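Long-range contact in 3-chlorocatechol 1,2-dioxygenase (Rhodococcus opacus, PDB 2BOY), which probably catalyses intradiol cleavage of the aromatic ring of catechols, notably 3-chlorocatechol, at a ferric iron centre: residues Gly183-Ile195 with Thr206-Val220. Numbering follows the deposited sequence.
Sequences GWHAWRPAHLHWI and TQLYFENGQWTGSDV. With FE (Fe (III) ion), chain I; BHO (benzhydroxamic acid), chain J.
Leu192 and Leu208 exchange backbone hydrogen bonds as an antiparallel pair in the beta hairpin of strands 187-197 and 204-210, which carries two of the iron ligands of this intradiol dioxygenase. The axes of 191-195 and 206-210 approach to 4.5 Å, and Trp194 pairs with Thr206 in the same way farther along. On the face of His191 and His193, both rings bind the ferric ion through NE2, with Tyr133 and the bound benzhydroxamic acid as further ligands. His191 ND1 gives a nearly straight bond of 2.8 Å to Pro189 O, in the plane of both ring and carbonyl, which with the iron at NE2 fixes the ring's rotation.

Arg188, in the second shell of the iron and in direct contact with the ligand, gathers Asp219, Tyr209 and Gln207 at its guanidinium edge. It grips Asp219 side-on, NE meeting OD1 at 2.9 Å and NH2 meeting OD2 at 2.7 Å, with the guanidinium and carboxylate planes 30° apart. The chain, bent at chi2 and chi3, brings NH2 to Tyr209 OH as well, while NH1 donates to a lone pair of Gln207 OE1 at 2.8 Å. NH1 itself sits over one face of the His191 ring and approaches the ligand's O1. Gln207 NE2 is tied to Ile74 O, which helps fix the amide.

At the start of strand 187-197, Trp187 stacks offset on Trp215 from the turns after strand 204-210: the five-membered ring of Trp187 and the six-membered ring of Trp215 lie 4° from parallel, centroids 4.0 Å apart, and the Trp215 edge points at the face of His185. A leucine in place of Trp215 would probably leave the Trp187 indole without its stacking partner and remove the CZ3 contact over the His185 ring. Alongside, Trp187 O accepts from Val220 N at 2.8 Å and from a water that also donates to Ser218 O.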
loop_
_atom_site.group_PDB
_atom_site.type_symbol
_atom_site.label_atom_id
_atom_site.label_comp_id
_atom_site.label_asym_id
_atom_site.label_seq_id
_atom_site.Cartn_x
_atom_site.Cartn_y
_atom_site.Cartn_z
ATOM N N GLY A 183 -16.043 -7.647 5.266
ATOM C CA GLY A 183 -17.002 -8.738 5.187
ATOM C C GLY A 183 -16.655 -9.862 4.207
ATOM O O GLY A 183 -17.559 -10.529 3.699
ATOM N N TRP A 184 -15.368 -10.062 3.918
ATOM C CA TRP A 184 -14.942 -11.050 2.919
ATOM C C TRP A 184 -14.421 -12.296 3.594
ATOM O O TRP A 184 -13.704 -12.204 4.580
ATOM C CB TRP A 184 -13.819 -10.463 2.063
ATOM C CG TRP A 184 -14.218 -9.256 1.253
ATOM C CD1 TRP A 184 -15.481 -8.857 0.903
ATOM C CD2 TRP A 184 -13.327 -8.311 0.684
ATOM N NE1 TRP A 184 -15.425 -7.706 0.159
ATOM C CE2 TRP A 184 -14.108 -7.351 0.004
ATOM C CE3 TRP A 184 -11.929 -8.152 0.713
ATOM C CZ2 TRP A 184 -13.546 -6.249 -0.647
ATOM C CZ3 TRP A 184 -11.357 -7.043 0.057
ATOM C CH2 TRP A 184 -12.166 -6.118 -0.625
ATOM N N HIS A 185 -14.789 -13.470 3.093
ATOM C CA HIS A 185 -14.221 -14.712 3.591
ATOM C C HIS A 185 -12.708 -14.678 3.431
ATOM O O HIS A 185 -12.200 -14.160 2.417
ATOM C CB HIS A 185 -14.751 -15.873 2.751
ATOM C CG HIS A 185 -16.181 -16.201 3.036
ATOM N ND1 HIS A 185 -17.165 -16.200 2.059
ATOM C CD2 HIS A 185 -16.789 -16.549 4.194
ATOM C CE1 HIS A 185 -18.316 -16.566 2.613
ATOM N NE2 HIS A 185 -18.114 -16.767 3.905
ATOM N N ALA A 186 -12.010 -15.235 4.424
ATOM C CA ALA A 186 -10.558 -15.234 4.418
ATOM C C ALA A 186 -9.958 -16.586 4.034
ATOM O O ALA A 186 -8.814 -16.858 4.378
ATOM C CB ALA A 186 -10.068 -14.812 5.802
ATOM N N TRP A 187 -10.712 -17.440 3.335
ATOM C CA TRP A 187 -10.296 -18.843 3.145
ATOM C C TRP A 187 -9.656 -19.107 1.786
ATOM O O TRP A 187 -10.163 -18.642 0.777
ATOM C CB TRP A 187 -11.508 -19.756 3.192
ATOM C CG TRP A 187 -12.082 -19.873 4.565
ATOM C CD1 TRP A 187 -13.097 -19.098 5.126
ATOM C CD2 TRP A 187 -11.682 -20.800 5.570
ATOM N NE1 TRP A 187 -13.354 -19.524 6.411
ATOM C CE2 TRP A 187 -12.508 -20.568 6.713
ATOM C CE3 TRP A 187 -10.712 -21.824 5.631
ATOM C CZ2 TRP A 187 -12.371 -21.310 7.891
ATOM C CZ3 TRP A 187 -10.594 -22.568 6.797
ATOM C CH2 TRP A 187 -11.410 -22.297 7.917
ATOM N N ARG A 188 -8.611 -19.926 1.798
ATOM C CA ARG A 188 -8.133 -20.631 0.599
ATOM C C ARG A 188 -8.630 -22.099 0.678
ATOM O O ARG A 188 -8.559 -22.711 1.752
ATOM C CB ARG A 188 -6.593 -20.656 0.598
ATOM C CG ARG A 188 -5.948 -19.270 0.608
ATOM C CD ARG A 188 -4.707 -19.199 -0.320
ATOM N NE ARG A 188 -5.141 -19.559 -1.669
ATOM C CZ ARG A 188 -4.483 -20.342 -2.510
ATOM N NH1 ARG A 188 -3.306 -20.878 -2.169
ATOM N NH2 ARG A 188 -5.054 -20.625 -3.675
ATOM N N PRO A 189 -9.038 -22.680 -0.453
ATOM C CA PRO A 189 -9.384 -24.110 -0.490
ATOM C C PRO A 189 -8.082 -24.887 -0.260
ATOM O O PRO A 189 -6.987 -24.290 -0.412
ATOM C CB PRO A 189 -9.886 -24.324 -1.917
ATOM C CG PRO A 189 -9.113 -23.312 -2.723
ATOM C CD PRO A 189 -9.099 -22.057 -1.803
ATOM N N ALA A 190 -8.180 -26.164 0.103
ATOM C CA ALA A 190 -6.984 -27.004 0.389
ATOM C C ALA A 190 -6.150 -27.161 -0.851
ATOM O O ALA A 190 -6.721 -27.296 -1.912
ATOM C CB ALA A 190 -7.440 -28.379 0.862
ATOM N N HIS A 191 -4.819 -27.171 -0.722
ATOM C CA HIS A 191 -3.943 -27.226 -1.914
ATOM C C HIS A 191 -2.531 -27.749 -1.594
ATOM O O HIS A 191 -2.057 -27.654 -0.453
ATOM C CB HIS A 191 -3.834 -25.816 -2.552
ATOM C CG HIS A 191 -3.352 -24.779 -1.592
ATOM N ND1 HIS A 191 -4.191 -24.097 -0.743
ATOM C CD2 HIS A 191 -2.096 -24.383 -1.285
ATOM C CE1 HIS A 191 -3.470 -23.303 0.035
ATOM N NE2 HIS A 191 -2.190 -23.444 -0.291
ATOM N N LEU A 192 -1.862 -28.266 -2.631
ATOM C CA LEU A 192 -0.480 -28.668 -2.588
ATOM C C LEU A 192 0.241 -27.672 -3.483
ATOM O O LEU A 192 -0.234 -27.445 -4.612
ATOM C CB LEU A 192 -0.315 -30.065 -3.183
ATOM C CG LEU A 192 -1.212 -31.142 -2.555
ATOM C CD1 LEU A 192 -0.902 -32.475 -3.228
ATOM C CD2 LEU A 192 -0.839 -31.187 -1.045
ATOM N N HIS A 193 1.343 -27.099 -2.978
ATOM C CA HIS A 193 2.203 -26.117 -3.740
ATOM C C HIS A 193 3.345 -26.870 -4.409
ATOM O O HIS A 193 3.911 -27.761 -3.788
ATOM C CB HIS A 193 2.879 -25.156 -2.777
ATOM C CG HIS A 193 1.977 -24.092 -2.212
ATOM N ND1 HIS A 193 1.714 -22.928 -2.897
ATOM C CD2 HIS A 193 1.326 -23.986 -1.019
ATOM C CE1 HIS A 193 0.907 -22.166 -2.174
ATOM N NE2 HIS A 193 0.646 -22.794 -1.036
ATOM N N TRP A 194 3.792 -26.459 -5.615
ATOM C CA TRP A 194 4.879 -27.159 -6.282
ATOM C C TRP A 194 5.747 -26.141 -7.018
ATOM O O TRP A 194 5.214 -25.215 -7.627
ATOM C CB TRP A 194 4.339 -28.096 -7.359
ATOM C CG TRP A 194 3.363 -29.121 -6.871
ATOM C CD1 TRP A 194 2.021 -28.949 -6.678
ATOM C CD2 TRP A 194 3.651 -30.480 -6.529
ATOM N NE1 TRP A 194 1.472 -30.120 -6.205
ATOM C CE2 TRP A 194 2.444 -31.076 -6.125
ATOM C CE3 TRP A 194 4.825 -31.261 -6.508
ATOM C CZ2 TRP A 194 2.364 -32.410 -5.735
ATOM C CZ3 TRP A 194 4.740 -32.597 -6.106
ATOM C CH2 TRP A 194 3.525 -33.147 -5.728
ATOM N N ILE A 195 7.058 -26.300 -6.889
ATOM C CA ILE A 195 8.020 -25.635 -7.804
ATOM C C ILE A 195 8.777 -26.765 -8.455
ATOM O O ILE A 195 9.357 -27.610 -7.759
ATOM C CB ILE A 195 8.944 -24.652 -7.055
ATOM C CG1 ILE A 195 8.137 -23.418 -6.597
ATOM C CG2 ILE A 195 10.146 -24.174 -7.984
ATOM C CD1 ILE A 195 8.886 -22.532 -5.570
ATOM N N THR A 206 3.146 -23.996 -9.395
ATOM C CA THR A 206 1.726 -24.237 -9.511
ATOM C C THR A 206 1.156 -24.756 -8.176
ATOM O O THR A 206 1.888 -24.903 -7.196
ATOM C CB THR A 206 1.456 -25.205 -10.723
ATOM O OG1 THR A 206 0.057 -25.232 -11.050
ATOM C CG2 THR A 206 1.857 -26.676 -10.446
ATOM N N GLN A 207 -0.143 -24.996 -8.168
ATOM C CA GLN A 207 -0.848 -25.487 -6.966
ATOM C C GLN A 207 -1.858 -26.484 -7.449
ATOM O O GLN A 207 -2.426 -26.303 -8.526
ATOM C CB GLN A 207 -1.645 -24.356 -6.341
ATOM C CG GLN A 207 -0.770 -23.291 -5.703
ATOM C CD GLN A 207 -1.527 -22.374 -4.785
ATOM O OE1 GLN A 207 -2.476 -22.790 -4.105
ATOM N NE2 GLN A 207 -1.094 -21.128 -4.737
ATOM N N LEU A 208 -2.160 -27.495 -6.635
ATOM C CA LEU A 208 -3.238 -28.418 -7.032
ATOM C C LEU A 208 -4.264 -28.442 -5.904
ATOM O O LEU A 208 -3.880 -28.457 -4.760
ATOM C CB LEU A 208 -2.669 -29.829 -7.282
ATOM C CG LEU A 208 -1.657 -29.856 -8.451
ATOM C CD1 LEU A 208 -0.922 -31.189 -8.551
ATOM C CD2 LEU A 208 -2.348 -29.506 -9.784
ATOM N N TYR A 209 -5.536 -28.413 -6.260
ATOM C CA TYR A 209 -6.666 -28.300 -5.338
ATOM C C TYR A 209 -7.479 -29.589 -5.418
ATOM O O TYR A 209 -7.198 -30.435 -6.246
ATOM C CB TYR A 209 -7.542 -27.146 -5.782
ATOM C CG TYR A 209 -6.797 -25.831 -5.893
ATOM C CD1 TYR A 209 -6.275 -25.409 -7.110
ATOM C CD2 TYR A 209 -6.629 -25.013 -4.766
ATOM C CE1 TYR A 209 -5.574 -24.215 -7.206
ATOM C CE2 TYR A 209 -5.925 -23.812 -4.852
ATOM C CZ TYR A 209 -5.410 -23.426 -6.076
ATOM O OH TYR A 209 -4.734 -22.231 -6.182
ATOM N N PHE A 210 -8.464 -29.759 -4.545
ATOM C CA PHE A 210 -9.241 -31.023 -4.460
ATOM C C PHE A 210 -10.673 -30.714 -4.887
ATOM O O PHE A 210 -11.300 -29.828 -4.303
ATOM C CB PHE A 210 -9.145 -31.555 -3.046
ATOM C CG PHE A 210 -7.743 -31.849 -2.631
ATOM C CD1 PHE A 210 -6.987 -30.912 -1.941
ATOM C CD2 PHE A 210 -7.135 -33.041 -3.020
ATOM C CE1 PHE A 210 -5.686 -31.174 -1.618
ATOM C CE2 PHE A 210 -5.822 -33.304 -2.688
ATOM C CZ PHE A 210 -5.098 -32.368 -1.986
ATOM N N GLU A 211 -11.119 -31.373 -5.961
ATOM C CA GLU A 211 -12.430 -31.188 -6.617
ATOM C C GLU A 211 -13.569 -30.932 -5.634
ATOM O O GLU A 211 -14.370 -30.015 -5.776
ATOM C CB GLU A 211 -12.796 -32.499 -7.305
ATOM C CG GLU A 211 -13.054 -32.350 -8.772
ATOM C CD GLU A 211 -12.909 -33.663 -9.479
ATOM O OE1 GLU A 211 -13.164 -34.722 -8.852
ATOM O OE2 GLU A 211 -12.519 -33.619 -10.653
ATOM N N ASN A 212 -13.609 -31.778 -4.624
ATOM C CA ASN A 212 -14.730 -31.839 -3.705
ATOM C C ASN A 212 -14.616 -30.821 -2.560
ATOM O O ASN A 212 -15.496 -30.746 -1.710
ATOM C CB ASN A 212 -14.778 -33.276 -3.168
ATOM C CG ASN A 212 -13.708 -34.191 -3.845
ATOM O OD1 ASN A 212 -13.994 -35.350 -4.190
ATOM N ND2 ASN A 212 -12.480 -33.656 -4.049
ATOM N N GLY A 213 -13.552 -30.022 -2.564
ATOM C CA GLY A 213 -13.182 -29.254 -1.386
ATOM C C GLY A 213 -13.966 -27.964 -1.246
ATOM O O GLY A 213 -14.415 -27.378 -2.225
ATOM N N GLN A 214 -14.129 -27.500 -0.020
ATOM C CA GLN A 214 -14.837 -26.240 0.158
ATOM C C GLN A 214 -13.896 -25.112 -0.290
ATOM O O GLN A 214 -12.687 -25.273 -0.252
ATOM C CB GLN A 214 -15.298 -26.081 1.631
ATOM C CG GLN A 214 -14.209 -26.255 2.649
ATOM C CD GLN A 214 -14.711 -26.659 4.066
ATOM O OE1 GLN A 214 -15.785 -26.218 4.520
ATOM N NE2 GLN A 214 -13.916 -27.483 4.757
ATOM N N TRP A 215 -14.467 -24.003 -0.725
ATOM C CA TRP A 215 -13.723 -22.791 -1.117
ATOM C C TRP A 215 -13.094 -22.837 -2.522
ATOM O O TRP A 215 -12.505 -21.852 -2.927
ATOM C CB TRP A 215 -12.671 -22.392 -0.047
ATOM C CG TRP A 215 -13.190 -22.448 1.366
ATOM C CD1 TRP A 215 -12.797 -23.304 2.357
ATOM C CD2 TRP A 215 -14.185 -21.590 1.958
ATOM N NE1 TRP A 215 -13.492 -23.038 3.517
ATOM C CE2 TRP A 215 -14.354 -21.998 3.296
ATOM C CE3 TRP A 215 -14.948 -20.513 1.483
ATOM C CZ2 TRP A 215 -15.268 -21.370 4.171
ATOM C CZ3 TRP A 215 -15.842 -19.877 2.347
ATOM C CH2 TRP A 215 -15.991 -20.306 3.678
ATOM N N THR A 216 -13.223 -23.939 -3.287
ATOM C CA THR A 216 -12.630 -23.914 -4.645
ATOM C C THR A 216 -13.265 -22.866 -5.561
ATOM O O THR A 216 -12.637 -22.432 -6.539
ATOM C CB THR A 216 -12.665 -25.267 -5.346
ATOM O OG1 THR A 216 -14.039 -25.623 -5.609
ATOM C CG2 THR A 216 -12.105 -26.355 -4.419
ATOM N N GLY A 217 -14.513 -22.484 -5.250
ATOM C CA GLY A 217 -15.211 -21.427 -5.963
ATOM C C GLY A 217 -15.153 -20.047 -5.319
ATOM O O GLY A 217 -15.794 -19.135 -5.803
ATOM N N SER A 218 -14.403 -19.891 -4.233
ATOM C CA SER A 218 -14.325 -18.604 -3.568
ATOM C C SER A 218 -12.983 -18.470 -2.835
ATOM O O SER A 218 -12.918 -18.121 -1.656
ATOM C CB SER A 218 -15.516 -18.405 -2.608
ATOM O OG SER A 218 -15.831 -19.605 -1.935
ATOM N N ASP A 219 -11.901 -18.778 -3.536
ATOM C CA ASP A 219 -10.556 -18.637 -2.988
ATOM C C ASP A 219 -10.333 -17.169 -2.687
ATOM O O ASP A 219 -10.413 -16.321 -3.598
ATOM C CB ASP A 219 -9.578 -19.094 -4.059
ATOM C CG ASP A 219 -8.140 -19.031 -3.634
ATOM O OD1 ASP A 219 -7.788 -18.762 -2.447
ATOM O OD2 ASP A 219 -7.249 -19.229 -4.489
ATOM N N VAL A 220 -10.062 -16.850 -1.414
ATOM C CA VAL A 220 -9.697 -15.453 -1.057
ATOM C C VAL A 220 -8.568 -14.874 -1.996
ATOM O O VAL A 220 -8.534 -13.665 -2.318
ATOM C CB VAL A 220 -9.268 -15.333 0.441
ATOM C CG1 VAL A 220 -7.996 -16.048 0.651
ATOM C CG2 VAL A 220 -9.134 -13.831 0.861
HETATM FE FE FE I . -0.747 -22.277 0.558
HETATM C C1 BHO J . -1.190 -18.442 0.125
HETATM C C2 BHO J . -1.432 -17.540 -1.019
HETATM C C3 BHO J . -1.766 -16.209 -0.762
HETATM C C4 BHO J . -1.884 -15.776 0.569
HETATM C C5 BHO J . -1.663 -16.636 1.631
HETATM C C6 BHO J . -1.328 -17.974 1.422
HETATM C C BHO J . -0.830 -19.867 -0.155
HETATM O O1 BHO J . -1.230 -20.329 -1.173
HETATM N N BHO J . -0.155 -20.673 0.640
HETATM O O2 BHO J . 0.914 -20.376 1.198
HETATM O O HOH W 1 -12.606 -17.362 0.765
HETATM O O HOH W 2 -9.216 -27.783 -2.598
HETATM O O HOH W 3 -10.707 -27.274 -0.260
HETATM O O HOH W 4 2.656 -22.516 -5.540
#